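Local coordinates for protein Cas13d (uncultured Ruminococcus sp, PDB 6IV9) that binds CRISPR RNA and, as a Cas13d effector with two HEPN domains, probably matures that guide and cleaves target RNA, at residues N189-L194 with D208-L213; N195-I200 with G255-E260; E204-F209 with I826-V831; Y278-I283 with I502-Y507. The protein carries 2 engineered substitutions. All coordinates share one frame; numbering follows the deposited sequence.

Contact 1. Residues N189-L194 with D208-L213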
loop_
_atom_site.group_PDB
_atom_site.type_symbol
_atom_site.label_atom_id
_atom_site.label_comp_id
_atom_site.label_asym_id
_atom_site.label_seq_id
_atom_site.Cartn_x
_atom_site.Cartn_y
_atom_site.Cartn_z
ATOM N N ASN A 189 8.004 -7.579 1.847
ATOM C CA ASN A 189 6.840 -8.490 1.772
ATOM C C ASN A 189 6.947 -9.409 0.549
ATOM O O ASN A 189 6.653 -10.566 0.681
ATOM C CB ASN A 189 5.533 -7.708 1.735
ATOM C CG ASN A 189 5.226 -7.042 3.053
ATOM O OD1 ASN A 189 5.895 -7.283 4.024
ATOM N ND2 ASN A 189 4.214 -6.208 3.081
ATOM N N ILE A 190 7.309 -8.868 -0.604
ATOM C CA ILE A 190 7.387 -9.693 -1.844
ATOM C C ILE A 190 8.458 -10.779 -1.693
ATOM O O ILE A 190 8.205 -11.901 -2.024
ATOM C CB ILE A 190 7.660 -8.807 -3.072
ATOM C CG1 ILE A 190 6.520 -7.824 -3.331
ATOM C CG2 ILE A 190 7.966 -9.681 -4.271
ATOM C CD1 ILE A 190 6.818 -6.797 -4.381
ATOM N N VAL A 191 9.617 -10.427 -1.168
ATOM C CA VAL A 191 10.697 -11.434 -1.009
ATOM C C VAL A 191 10.206 -12.534 -0.063
ATOM O O VAL A 191 10.485 -13.681 -0.309
ATOM C CB VAL A 191 11.982 -10.771 -0.492
ATOM C CG1 VAL A 191 13.009 -11.795 -0.075
ATOM C CG2 VAL A 191 12.558 -9.825 -1.516
ATOM N N TYR A 192 9.528 -12.156 1.009
ATOM C CA TYR A 192 9.013 -13.176 1.945
ATOM C C TYR A 192 7.993 -14.061 1.232
ATOM O O TYR A 192 8.051 -15.248 1.367
ATOM C CB TYR A 192 8.373 -12.513 3.161
ATOM C CG TYR A 192 7.517 -13.446 3.968
ATOM C CD1 TYR A 192 8.072 -14.423 4.765
ATOM C CD2 TYR A 192 6.145 -13.370 3.903
ATOM C CE1 TYR A 192 7.284 -15.292 5.495
ATOM C CE2 TYR A 192 5.343 -14.226 4.628
ATOM C CZ TYR A 192 5.912 -15.196 5.423
ATOM O OH TYR A 192 5.097 -16.018 6.130
ATOM N N ALA A 193 7.105 -13.464 0.459
ATOM C CA ALA A 193 6.069 -14.244 -0.242
ATOM C C ALA A 193 6.723 -15.237 -1.210
ATOM O O ALA A 193 6.309 -16.371 -1.250
ATOM C CB ALA A 193 5.156 -13.314 -0.973
ATOM N N LEU A 194 7.726 -14.795 -1.951
ATOM C CA LEU A 194 8.400 -15.696 -2.916
ATOM C C LEU A 194 9.083 -16.847 -2.176
ATOM O O LEU A 194 8.946 -17.956 -2.618
ATOM C CB LEU A 194 9.366 -14.868 -3.759
ATOM C CG LEU A 194 8.656 -13.948 -4.741
ATOM C CD1 LEU A 194 9.608 -12.941 -5.334
ATOM C CD2 LEU A 194 7.981 -14.758 -5.822
ATOM N N ASP A 208 19.241 -17.014 0.318
ATOM C CA ASP A 208 20.081 -17.818 -0.602
ATOM C C ASP A 208 19.421 -17.724 -1.978
ATOM O O ASP A 208 20.120 -17.839 -2.988
ATOM C CB ASP A 208 20.191 -19.269 -0.135
ATOM C CG ASP A 208 21.515 -19.541 0.547
ATOM O OD1 ASP A 208 22.092 -18.585 1.089
ATOM O OD2 ASP A 208 21.958 -20.694 0.512
ATOM N N PHE A 209 18.111 -17.484 -1.983
ATOM C CA PHE A 209 17.371 -17.440 -3.258
ATOM C C PHE A 209 17.364 -16.008 -3.781
ATOM O O PHE A 209 18.131 -15.748 -4.665
ATOM C CB PHE A 209 15.996 -18.068 -3.049
ATOM C CG PHE A 209 14.981 -17.822 -4.127
ATOM C CD1 PHE A 209 15.362 -17.639 -5.435
ATOM C CD2 PHE A 209 13.637 -17.788 -3.825
ATOM C CE1 PHE A 209 14.423 -17.420 -6.422
ATOM C CE2 PHE A 209 12.697 -17.564 -4.810
ATOM C CZ PHE A 209 13.092 -17.382 -6.108
ATOM N N MET A 210 16.558 -15.117 -3.225
ATOM C CA MET A 210 16.494 -13.735 -3.765
ATOM C C MET A 210 17.796 -12.951 -3.572
ATOM O O MET A 210 18.080 -12.121 -4.404
ATOM C CB MET A 210 15.309 -12.950 -3.207
ATOM C CG MET A 210 13.993 -13.617 -3.467
ATOM S SD MET A 210 13.376 -13.365 -5.116
ATOM C CE MET A 210 13.296 -11.581 -5.184
ATOM N N GLY A 211 18.524 -13.198 -2.491
ATOM C CA GLY A 211 19.766 -12.466 -2.178
ATOM C C GLY A 211 20.875 -12.650 -3.198
ATOM O O GLY A 211 21.685 -11.748 -3.322
ATOM N N TYR A 212 20.952 -13.809 -3.846
ATOM C CA TYR A 212 22.050 -14.093 -4.802
ATOM C C TYR A 212 21.693 -13.679 -6.229
ATOM O O TYR A 212 22.508 -13.900 -7.106
ATOM C CB TYR A 212 22.440 -15.569 -4.769
ATOM C CG TYR A 212 23.180 -16.002 -3.533
ATOM C CD1 TYR A 212 24.030 -15.141 -2.870
ATOM C CD2 TYR A 212 23.026 -17.276 -3.029
ATOM C CE1 TYR A 212 24.710 -15.532 -1.731
ATOM C CE2 TYR A 212 23.694 -17.682 -1.890
ATOM C CZ TYR A 212 24.539 -16.809 -1.239
ATOM O OH TYR A 212 25.203 -17.222 -0.117
ATOM N N LEU A 213 20.485 -13.178 -6.451
ATOM C CA LEU A 213 20.103 -12.713 -7.803
ATOM C C LEU A 213 20.738 -11.345 -8.049
ATOM O O LEU A 213 20.984 -10.644 -7.100
ATOM C CB LEU A 213 18.584 -12.598 -7.910
ATOM C CG LEU A 213 17.796 -13.892 -7.778
ATOM C CD1 LEU A 213 16.311 -13.616 -7.811
ATOM C CD2 LEU A 213 18.168 -14.870 -8.865
#
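M210 reaches from the loop between helix 168-197 and helix 219-223 into the groove formed by V191 and L194, which stand three residues apart on one face of helix 168-197. Its CB lies 4.1 Å from V191 CG1, and the next atom, M210 CG, stays on that same methyl, 4.0 Å from V191 CG1. V191 meets it there because CG1 is anti to the backbone N (chi1 169°); the two side chains run past one another in opposite directions. Beyond CG the methionine folds back, bent at both chi2 and chi3, and its sulfur turns to the leucine, with M210 SD 3.8 Å from L194 CD1. The terminal methyl settles between both helix residues, M210 CE lying 3.9 Å from L194 CD1 and 4.1 Å from V191 CG2. L194 and M210 cross here at nearly a right angle.

F209 lies beside this methionine. The sulfur of M210 stands above one face of its ring, offset toward the rim, while the ring edge faces the helix, where F209 CE2 is 4.4 Å from L194 O, near the ring plane. With an alanine in place of M210, the V191 methyls and L194 CD1 would probably lose their filler, and a gap would be left beside the F209 ring. The touching residues are all buried, and their side chains meet by apolar packing. Helix 267-291 packs against this contact, with L281 meeting L194 and F209 and V284 meeting M210; K244 and L248 of helix 232-251 line F209, and helix 630-638 lies against A193.

Contact 2. Residues N195-I200 with G255-E260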
loop_
_atom_site.group_PDB
_atom_site.type_symbol
_atom_site.label_atom_id
_atom_site.label_comp_id
_atom_site.label_asym_id
_atom_site.label_seq_id
_atom_site.Cartn_x
_atom_site.Cartn_y
_atom_site.Cartn_z
ATOM N N ASN A 195 9.768 -16.565 -1.076
ATOM C CA ASN A 195 10.401 -17.631 -0.266
ATOM C C ASN A 195 9.334 -18.555 0.324
ATOM O O ASN A 195 9.532 -19.754 0.339
ATOM C CB ASN A 195 11.282 -17.069 0.841
ATOM C CG ASN A 195 12.647 -16.707 0.309
ATOM O OD1 ASN A 195 13.458 -17.578 0.088
ATOM N ND2 ASN A 195 12.873 -15.443 0.037
ATOM N N ASN A 196 8.246 -17.976 0.803
ATOM C CA ASN A 196 7.144 -18.726 1.446
ATOM C C ASN A 196 6.503 -19.685 0.446
ATOM O O ASN A 196 6.163 -20.785 0.810
ATOM C CB ASN A 196 6.072 -17.791 1.979
ATOM C CG ASN A 196 5.015 -18.559 2.727
ATOM O OD1 ASN A 196 5.327 -19.344 3.588
ATOM N ND2 ASN A 196 3.772 -18.351 2.374
ATOM N N MET A 197 6.444 -19.257 -0.807
ATOM C CA MET A 197 5.801 -19.939 -1.955
ATOM C C MET A 197 6.463 -21.299 -2.174
ATOM O O MET A 197 5.809 -22.195 -2.674
ATOM C CB MET A 197 6.032 -19.076 -3.193
ATOM C CG MET A 197 5.118 -19.324 -4.326
ATOM S SD MET A 197 4.301 -17.805 -4.831
ATOM C CE MET A 197 3.072 -17.699 -3.539
ATOM N N LEU A 198 7.726 -21.416 -1.793
ATOM C CA LEU A 198 8.513 -22.654 -1.963
ATOM C C LEU A 198 7.919 -23.795 -1.137
ATOM O O LEU A 198 7.941 -24.927 -1.606
ATOM C CB LEU A 198 9.950 -22.374 -1.533
ATOM C CG LEU A 198 10.732 -21.440 -2.446
ATOM C CD1 LEU A 198 12.162 -21.346 -1.986
ATOM C CD2 LEU A 198 10.689 -21.928 -3.870
ATOM N N GLY A 199 7.413 -23.498 0.055
ATOM C CA GLY A 199 6.890 -24.578 0.908
ATOM C C GLY A 199 7.971 -25.275 1.724
ATOM O O GLY A 199 7.760 -26.446 2.067
ATOM N N ILE A 200 9.125 -24.624 1.901
ATOM C CA ILE A 200 10.248 -25.172 2.724
ATOM C C ILE A 200 9.995 -24.697 4.150
ATOM O O ILE A 200 10.680 -23.767 4.609
ATOM C CB ILE A 200 11.618 -24.671 2.238
ATOM C CG1 ILE A 200 11.539 -23.277 1.619
ATOM C CG2 ILE A 200 12.287 -25.683 1.329
ATOM C CD1 ILE A 200 11.555 -22.156 2.631
ATOM N N GLY A 255 1.283 -19.003 -10.448
ATOM C CA GLY A 255 -0.033 -18.771 -11.060
ATOM C C GLY A 255 -0.907 -17.903 -10.178
ATOM O O GLY A 255 -1.806 -17.254 -10.677
ATOM N N TYR A 256 -0.605 -17.880 -8.889
ATOM C CA TYR A 256 -1.372 -17.075 -7.911
ATOM C C TYR A 256 -1.232 -15.596 -8.275
ATOM O O TYR A 256 -2.186 -14.852 -8.099
ATOM C CB TYR A 256 -0.883 -17.371 -6.497
ATOM C CG TYR A 256 -1.461 -18.625 -5.895
ATOM C CD1 TYR A 256 -2.805 -18.914 -6.003
ATOM C CD2 TYR A 256 -0.664 -19.521 -5.221
ATOM C CE1 TYR A 256 -3.350 -20.048 -5.432
ATOM C CE2 TYR A 256 -1.184 -20.670 -4.663
ATOM C CZ TYR A 256 -2.532 -20.935 -4.764
ATOM O OH TYR A 256 -3.044 -22.051 -4.202
ATOM N N PHE A 257 -0.061 -15.232 -8.786
ATOM C CA PHE A 257 0.313 -13.841 -9.131
ATOM C C PHE A 257 -0.069 -13.505 -10.564
ATOM O O PHE A 257 0.231 -12.425 -10.999
ATOM C CB PHE A 257 1.824 -13.697 -9.074
ATOM C CG PHE A 257 2.433 -13.824 -7.710
ATOM C CD1 PHE A 257 1.814 -13.288 -6.601
ATOM C CD2 PHE A 257 3.653 -14.433 -7.546
ATOM C CE1 PHE A 257 2.405 -13.379 -5.356
ATOM C CE2 PHE A 257 4.240 -14.531 -6.302
ATOM C CZ PHE A 257 3.614 -14.002 -5.206
ATOM N N GLY A 258 -0.715 -14.416 -11.267
ATOM C CA GLY A 258 -1.008 -14.139 -12.677
ATOM C C GLY A 258 0.168 -14.509 -13.561
ATOM O O GLY A 258 0.146 -14.116 -14.697
ATOM N N LEU A 259 1.192 -15.149 -12.998
ATOM C CA LEU A 259 2.364 -15.646 -13.765
ATOM C C LEU A 259 2.184 -17.132 -14.087
ATOM O O LEU A 259 2.864 -17.949 -13.518
ATOM C CB LEU A 259 3.641 -15.412 -12.975
ATOM C CG LEU A 259 3.985 -13.948 -12.789
ATOM C CD1 LEU A 259 5.224 -13.809 -11.943
ATOM C CD2 LEU A 259 4.170 -13.293 -14.137
ATOM N N GLU A 260 1.298 -17.406 -15.012
ATOM C CA GLU A 260 0.969 -18.760 -15.489
ATOM C C GLU A 260 2.053 -19.272 -16.437
ATOM O O GLU A 260 2.360 -18.586 -17.372
ATOM C CB GLU A 260 -0.294 -18.569 -16.316
ATOM C CG GLU A 260 -0.816 -19.824 -16.960
ATOM C CD GLU A 260 -2.297 -19.947 -16.690
ATOM O OE1 GLU A 260 -3.078 -19.755 -17.621
ATOM O OE2 GLU A 260 -2.642 -20.167 -15.528
#
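A sulfur atom makes the main approach between these segments: M197 SD comes to 3.6 Å from F257 CE2, at a slant to the ring. It lies 4.4 Å from the centroid of the F257 ring, 46° off the ring normal, so it sits neither squarely above the ring nor in its plane. To get there the methionine takes an uncommon path. CG is anti to the backbone N, but chi2, at 125°, lies well away from a staggered value, and the chain bends again at chi3.

The methyl beyond the sulfur spans both aromatics, M197 CE being 4.1 Å from F257 CZ and 4.5 Å from Y256 CD2. The approach to Y256 is likewise oblique, and the tyrosine contributes the looser flank. Y256 is anchored at its far end by a hydrogen bond from its hydroxyl to D586, and its ring packs on helix 630-638. F257 has a second aromatic partner, meeting the ring of F508 edge-to-face.

Each segment has a glycine with positive phi soon after its contact residue, G199 two residues past M197 and G258 directly after F257. A side chain at either would press against the carbonyl oxygen of the preceding residue. The G258 turn is closed by a backbone bond from G258 N to G255 O. This is a Met-aromatic contact, joining the C-terminal part of helix 168-197 to the 3-10 turn that follows helix 232-251.

Contact 3. Residues E204-F209 with I826-V831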
loop_
_atom_site.group_PDB
_atom_site.type_symbol
_atom_site.label_atom_id
_atom_site.label_comp_id
_atom_site.label_asym_id
_atom_site.label_seq_id
_atom_site.Cartn_x
_atom_site.Cartn_y
_atom_site.Cartn_z
ATOM N N GLU A 204 16.593 -22.813 7.878
ATOM C CA GLU A 204 17.346 -21.695 8.501
ATOM C C GLU A 204 17.614 -20.610 7.444
ATOM O O GLU A 204 17.319 -19.427 7.725
ATOM C CB GLU A 204 18.645 -22.205 9.126
ATOM C CG GLU A 204 18.685 -22.121 10.647
ATOM C CD GLU A 204 20.046 -22.419 11.258
ATOM O OE1 GLU A 204 20.545 -21.580 12.033
ATOM O OE2 GLU A 204 20.610 -23.491 10.951
ATOM N N SER A 205 18.067 -21.006 6.244
ATOM C CA SER A 205 18.439 -20.043 5.162
ATOM C C SER A 205 17.239 -19.204 4.694
ATOM O O SER A 205 16.074 -19.646 4.835
ATOM C CB SER A 205 19.102 -20.704 3.978
ATOM O OG SER A 205 18.879 -19.952 2.789
ATOM N N TYR A 206 17.527 -18.012 4.185
ATOM C CA TYR A 206 16.421 -17.143 3.728
ATOM C C TYR A 206 16.747 -16.502 2.382
ATOM O O TYR A 206 15.980 -16.640 1.454
ATOM C CB TYR A 206 16.062 -16.102 4.787
ATOM C CG TYR A 206 14.841 -15.303 4.422
ATOM C CD1 TYR A 206 13.572 -15.842 4.537
ATOM C CD2 TYR A 206 14.964 -14.025 3.908
ATOM C CE1 TYR A 206 12.451 -15.126 4.159
ATOM C CE2 TYR A 206 13.852 -13.290 3.543
ATOM C CZ TYR A 206 12.597 -13.843 3.668
ATOM O OH TYR A 206 11.539 -13.095 3.303
ATOM N N ASP A 207 17.853 -15.778 2.330
ATOM C CA ASP A 207 18.094 -15.036 1.072
ATOM C C ASP A 207 19.126 -15.700 0.180
ATOM O O ASP A 207 19.748 -15.018 -0.607
ATOM C CB ASP A 207 17.927 -13.525 1.162
ATOM C CG ASP A 207 16.683 -13.092 0.402
ATOM O OD1 ASP A 207 15.962 -13.980 -0.129
ATOM O OD2 ASP A 207 16.452 -11.893 0.351
ATOM N N ASP A 208 19.241 -17.014 0.318
ATOM C CA ASP A 208 20.081 -17.818 -0.602
ATOM C C ASP A 208 19.421 -17.724 -1.978
ATOM O O ASP A 208 20.120 -17.839 -2.988
ATOM C CB ASP A 208 20.191 -19.269 -0.135
ATOM C CG ASP A 208 21.515 -19.541 0.547
ATOM O OD1 ASP A 208 22.092 -18.585 1.089
ATOM O OD2 ASP A 208 21.958 -20.694 0.512
ATOM N N PHE A 209 18.111 -17.484 -1.983
ATOM C CA PHE A 209 17.371 -17.440 -3.258
ATOM C C PHE A 209 17.364 -16.008 -3.781
ATOM O O PHE A 209 18.131 -15.748 -4.665
ATOM C CB PHE A 209 15.996 -18.068 -3.049
ATOM C CG PHE A 209 14.981 -17.822 -4.127
ATOM C CD1 PHE A 209 15.362 -17.639 -5.435
ATOM C CD2 PHE A 209 13.637 -17.788 -3.825
ATOM C CE1 PHE A 209 14.423 -17.420 -6.422
ATOM C CE2 PHE A 209 12.697 -17.564 -4.810
ATOM C CZ PHE A 209 13.092 -17.382 -6.108
ATOM N N ILE A 826 11.893 -9.330 11.928
ATOM C CA ILE A 826 11.115 -8.284 11.213
ATOM C C ILE A 826 11.302 -8.451 9.706
ATOM O O ILE A 826 10.335 -8.529 9.010
ATOM C CB ILE A 826 11.576 -6.898 11.695
ATOM C CG1 ILE A 826 11.167 -6.656 13.150
ATOM C CG2 ILE A 826 11.086 -5.806 10.766
ATOM C CD1 ILE A 826 11.878 -5.521 13.818
ATOM N N ALA A 827 12.542 -8.572 9.267
ATOM C CA ALA A 827 12.863 -8.715 7.833
ATOM C C ALA A 827 12.258 -9.988 7.230
ATOM O O ALA A 827 11.965 -9.961 6.071
ATOM C CB ALA A 827 14.345 -8.662 7.627
ATOM N N HIS A 828 12.121 -11.058 8.000
ATOM C CA HIS A 828 11.658 -12.347 7.433
ATOM C C HIS A 828 10.191 -12.643 7.722
ATOM O O HIS A 828 9.790 -13.754 7.466
ATOM C CB HIS A 828 12.534 -13.470 7.972
ATOM C CG HIS A 828 13.967 -13.243 7.668
ATOM N ND1 HIS A 828 14.969 -13.856 8.343
ATOM C CD2 HIS A 828 14.557 -12.459 6.755
ATOM C CE1 HIS A 828 16.119 -13.456 7.861
ATOM N NE2 HIS A 828 15.894 -12.604 6.901
ATOM N N LEU A 829 9.474 -11.699 8.317
ATOM C CA LEU A 829 8.049 -11.910 8.667
ATOM C C LEU A 829 7.894 -13.172 9.520
ATOM O O LEU A 829 6.935 -13.867 9.360
ATOM C CB LEU A 829 7.182 -11.946 7.410
ATOM C CG LEU A 829 6.753 -10.568 6.926
ATOM C CD1 LEU A 829 7.927 -9.811 6.356
ATOM C CD2 LEU A 829 5.624 -10.642 5.924
ATOM N N THR A 830 8.797 -13.362 10.473
ATOM C CA THR A 830 8.798 -14.550 11.361
ATOM C C THR A 830 7.508 -14.622 12.174
ATOM O O THR A 830 7.029 -15.698 12.409
ATOM C CB THR A 830 10.015 -14.537 12.281
ATOM O OG1 THR A 830 11.134 -14.458 11.417
ATOM C CG2 THR A 830 10.081 -15.759 13.164
ATOM N N VAL A 831 6.969 -13.486 12.569
ATOM C CA VAL A 831 5.733 -13.512 13.386
ATOM C C VAL A 831 4.633 -14.169 12.563
ATOM O O VAL A 831 3.881 -14.927 13.106
ATOM C CB VAL A 831 5.336 -12.091 13.800
ATOM C CG1 VAL A 831 3.907 -12.025 14.278
ATOM C CG2 VAL A 831 6.287 -11.525 14.834
HETATM O O HOH W 1 11.620 -10.474 3.388
#
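Y206 and H828 lie ring on ring in an offset stack, their centroids 4.0 Å apart and their planes inclined at 27°. The overlap is concentrated on one side, where Y206 CD2 comes within 3.3 Å of H828 CD2. The two side chains slide past each other from opposite directions, so each CB ends over the other ring in a CH-pi contact. Y206 extends with CG anti to its N (chi1 -173°), which carries its hydroxyl beyond the stack to a water. Y206 OH donates to this water at 2.6 Å, and the water in turn donates to A827 O at 2.8 Å.

Further out, V191 and Y192 of helix 168-197 pack on Y206, while a Schellman motif ending helix 816-827, with L829 (positive phi) as its C-prime residue, places H828 at the turn. Replacing Y206 by an alanine would probably leave the H828 ring without its stacking partner and free to turn, and the water on A827 without its hydroxyl donor. H828 is probably the histidine of the R-X4-H motif of a HEPN ribonuclease domain, whose arginine position holds an alanine here, probably one of the two engineered substitutions.

Contact 4. Residues Y278-I283 with I502-Y507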
loop_
_atom_site.group_PDB
_atom_site.type_symbol
_atom_site.label_atom_id
_atom_site.label_comp_id
_atom_site.label_asym_id
_atom_site.label_seq_id
_atom_site.Cartn_x
_atom_site.Cartn_y
_atom_site.Cartn_z
ATOM N N TYR A 278 12.471 -14.599 -14.309
ATOM C CA TYR A 278 13.809 -14.292 -13.768
ATOM C C TYR A 278 14.003 -12.772 -13.717
ATOM O O TYR A 278 14.458 -12.277 -12.715
ATOM C CB TYR A 278 14.888 -14.872 -14.683
ATOM C CG TYR A 278 16.259 -14.335 -14.383
ATOM C CD1 TYR A 278 16.861 -14.591 -13.172
ATOM C CD2 TYR A 278 16.939 -13.547 -15.286
ATOM C CE1 TYR A 278 18.109 -14.090 -12.869
ATOM C CE2 TYR A 278 18.192 -13.041 -14.998
ATOM C CZ TYR A 278 18.779 -13.313 -13.785
ATOM O OH TYR A 278 20.002 -12.834 -13.474
ATOM N N HIS A 279 13.631 -12.072 -14.776
ATOM C CA HIS A 279 13.813 -10.603 -14.813
ATOM C C HIS A 279 13.012 -9.948 -13.685
ATOM O O HIS A 279 13.501 -9.004 -13.098
ATOM C CB HIS A 279 13.388 -10.075 -16.179
ATOM C CG HIS A 279 14.358 -10.398 -17.262
ATOM N ND1 HIS A 279 14.034 -10.353 -18.576
ATOM C CD2 HIS A 279 15.643 -10.776 -17.213
ATOM C CE1 HIS A 279 15.073 -10.681 -19.287
ATOM N NE2 HIS A 279 16.057 -10.939 -18.485
ATOM N N MET A 280 11.798 -10.423 -13.452
ATOM C CA MET A 280 10.956 -9.842 -12.384
ATOM C C MET A 280 11.627 -10.058 -11.026
ATOM O O MET A 280 11.761 -9.107 -10.298
ATOM C CB MET A 280 9.566 -10.483 -12.407
ATOM C CG MET A 280 8.781 -10.154 -13.654
ATOM S SD MET A 280 7.226 -11.030 -13.884
ATOM C CE MET A 280 6.182 -10.211 -12.686
ATOM N N LEU A 281 12.082 -11.272 -10.745
ATOM C CA LEU A 281 12.718 -11.588 -9.446
ATOM C C LEU A 281 14.022 -10.813 -9.282
ATOM O O LEU A 281 14.244 -10.277 -8.248
ATOM C CB LEU A 281 12.991 -13.089 -9.392
ATOM C CG LEU A 281 11.771 -13.982 -9.525
ATOM C CD1 LEU A 281 12.163 -15.432 -9.392
ATOM C CD2 LEU A 281 10.725 -13.623 -8.507
ATOM N N ALA A 282 14.833 -10.765 -10.322
ATOM C CA ALA A 282 16.119 -10.049 -10.261
ATOM C C ALA A 282 15.866 -8.561 -10.002
ATOM O O ALA A 282 16.625 -7.964 -9.297
ATOM C CB ALA A 282 16.866 -10.270 -11.539
ATOM N N ILE A 283 14.849 -7.986 -10.621
ATOM C CA ILE A 283 14.534 -6.549 -10.385
ATOM C C ILE A 283 14.107 -6.351 -8.930
ATOM O O ILE A 283 14.578 -5.444 -8.309
ATOM C CB ILE A 283 13.481 -6.034 -11.372
ATOM C CG1 ILE A 283 14.082 -5.858 -12.761
ATOM C CG2 ILE A 283 12.873 -4.749 -10.869
ATOM C CD1 ILE A 283 13.077 -5.700 -13.845
ATOM N N ILE A 502 7.325 -0.254 -11.766
ATOM C CA ILE A 502 6.305 -0.233 -10.681
ATOM C C ILE A 502 5.114 -1.098 -11.096
ATOM O O ILE A 502 4.644 -1.858 -10.290
ATOM C CB ILE A 502 5.898 1.200 -10.309
ATOM C CG1 ILE A 502 7.107 2.004 -9.832
ATOM C CG2 ILE A 502 4.781 1.178 -9.291
ATOM C CD1 ILE A 502 7.835 1.410 -8.671
ATOM N N TYR A 503 4.711 -1.039 -12.356
ATOM C CA TYR A 503 3.582 -1.881 -12.805
ATOM C C TYR A 503 3.946 -3.356 -12.618
ATOM O O TYR A 503 3.131 -4.117 -12.203
ATOM C CB TYR A 503 3.206 -1.645 -14.267
ATOM C CG TYR A 503 2.186 -2.643 -14.734
ATOM C CD1 TYR A 503 0.860 -2.507 -14.389
ATOM C CD2 TYR A 503 2.547 -3.772 -15.437
ATOM C CE1 TYR A 503 -0.089 -3.435 -14.758
ATOM C CE2 TYR A 503 1.611 -4.714 -15.819
ATOM C CZ TYR A 503 0.288 -4.550 -15.471
ATOM O OH TYR A 503 -0.649 -5.464 -15.810
ATOM N N MET A 504 5.190 -3.711 -12.906
ATOM C CA MET A 504 5.663 -5.110 -12.791
ATOM C C MET A 504 5.534 -5.578 -11.335
ATOM O O MET A 504 5.031 -6.634 -11.122
ATOM C CB MET A 504 7.119 -5.217 -13.244
ATOM C CG MET A 504 7.678 -6.604 -13.142
ATOM S SD MET A 504 8.336 -6.991 -11.522
ATOM C CE MET A 504 9.794 -5.961 -11.533
ATOM N N LEU A 505 5.854 -4.714 -10.380
ATOM C CA LEU A 505 5.798 -5.017 -8.930
ATOM C C LEU A 505 4.371 -5.392 -8.524
ATOM O O LEU A 505 4.211 -6.211 -7.676
ATOM C CB LEU A 505 6.194 -3.756 -8.173
ATOM C CG LEU A 505 7.578 -3.729 -7.539
ATOM C CD1 LEU A 505 8.552 -4.686 -8.180
ATOM C CD2 LEU A 505 8.117 -2.319 -7.475
ATOM N N THR A 506 3.372 -4.815 -9.187
ATOM C CA THR A 506 1.943 -5.026 -8.829
ATOM C C THR A 506 1.494 -6.472 -9.030
ATOM O O THR A 506 0.520 -6.858 -8.441
ATOM C CB THR A 506 1.002 -4.008 -9.467
ATOM O OG1 THR A 506 0.870 -4.333 -10.839
ATOM C CG2 THR A 506 1.454 -2.583 -9.255
ATOM N N TYR A 507 2.231 -7.251 -9.802
ATOM C CA TYR A 507 1.891 -8.677 -10.012
ATOM C C TYR A 507 1.921 -9.422 -8.673
ATOM O O TYR A 507 1.196 -10.352 -8.498
ATOM C CB TYR A 507 2.919 -9.335 -10.925
ATOM C CG TYR A 507 2.516 -9.339 -12.370
ATOM C CD1 TYR A 507 2.583 -8.196 -13.132
ATOM C CD2 TYR A 507 2.033 -10.482 -12.962
ATOM C CE1 TYR A 507 2.198 -8.194 -14.458
ATOM C CE2 TYR A 507 1.638 -10.500 -14.282
ATOM C CZ TYR A 507 1.728 -9.353 -15.036
ATOM O OH TYR A 507 1.341 -9.410 -16.334
#
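Helix 267-291 and the end region of helix 497-505 approach with M280 and M504 facing, their CA atoms 7.1 Å apart. The two methionines slide past each other in opposite directions, M280 CG lying 3.8 Å from M504 CG and M280 CB the same distance from M504 SD. M504 starts out with CG anti to the backbone N (chi1 179°) and then bends at chi2 and chi3, which swings its methyl onto I283. There M504 CE is only 3.4 Å from I283 CG2, a close, tightly packed methyl-to-methyl approach.

M280 bends at chi3 and delivers its own methyl to Y507. M280 CE is 3.8 Å from Y507 CG and lies off-centre on the ring, 30° from the normal, as a CH-pi contact; the sulfur is more distant, with M280 SD 5.4 Å from the centroid of the Y507 ring. The same ring has a cation-pi partner in K574. Between M504 and Y507, T506 turns its hydroxyl back on the chain: T506 OG1 donates to Y503 O at 2.6 Å, in the carbonyl plane and on a lone pair. That oxygen also accepts from T506 N, and this double grip pins the turn leading to Y507.

L259 and F508 flank M280, and L318 of helix 312-330 packs on M504. The whole is a buried packing of helix 267-291 against helix 497-505 and the residues after it, built on two methionines and ending in a Met-aromatic contact.

How the contacts relate
From the N terminus, helix 168-197 supplies the first segments of contacts 1 and 2. Contact 1 closes a short loop, bringing 208-213 back onto the helix. Contact 2 opens before that loop closes and ends at 255-260, so the two cross. Contact 3 starts at 204-209, sharing D208 and F209 with contact 1, crosses contact 2, and closes only at 826-831, far along the chain. Contact 4 follows contacts 1 and 2 in series and is nested within the long loop of contact 3. Packing by L281 and Y507 joins helices 168-197, 267-291 and 497-505 and the 255-260 turn, while contact 3 separately ties the 204-209 loop to helices 816-827 and 830-833.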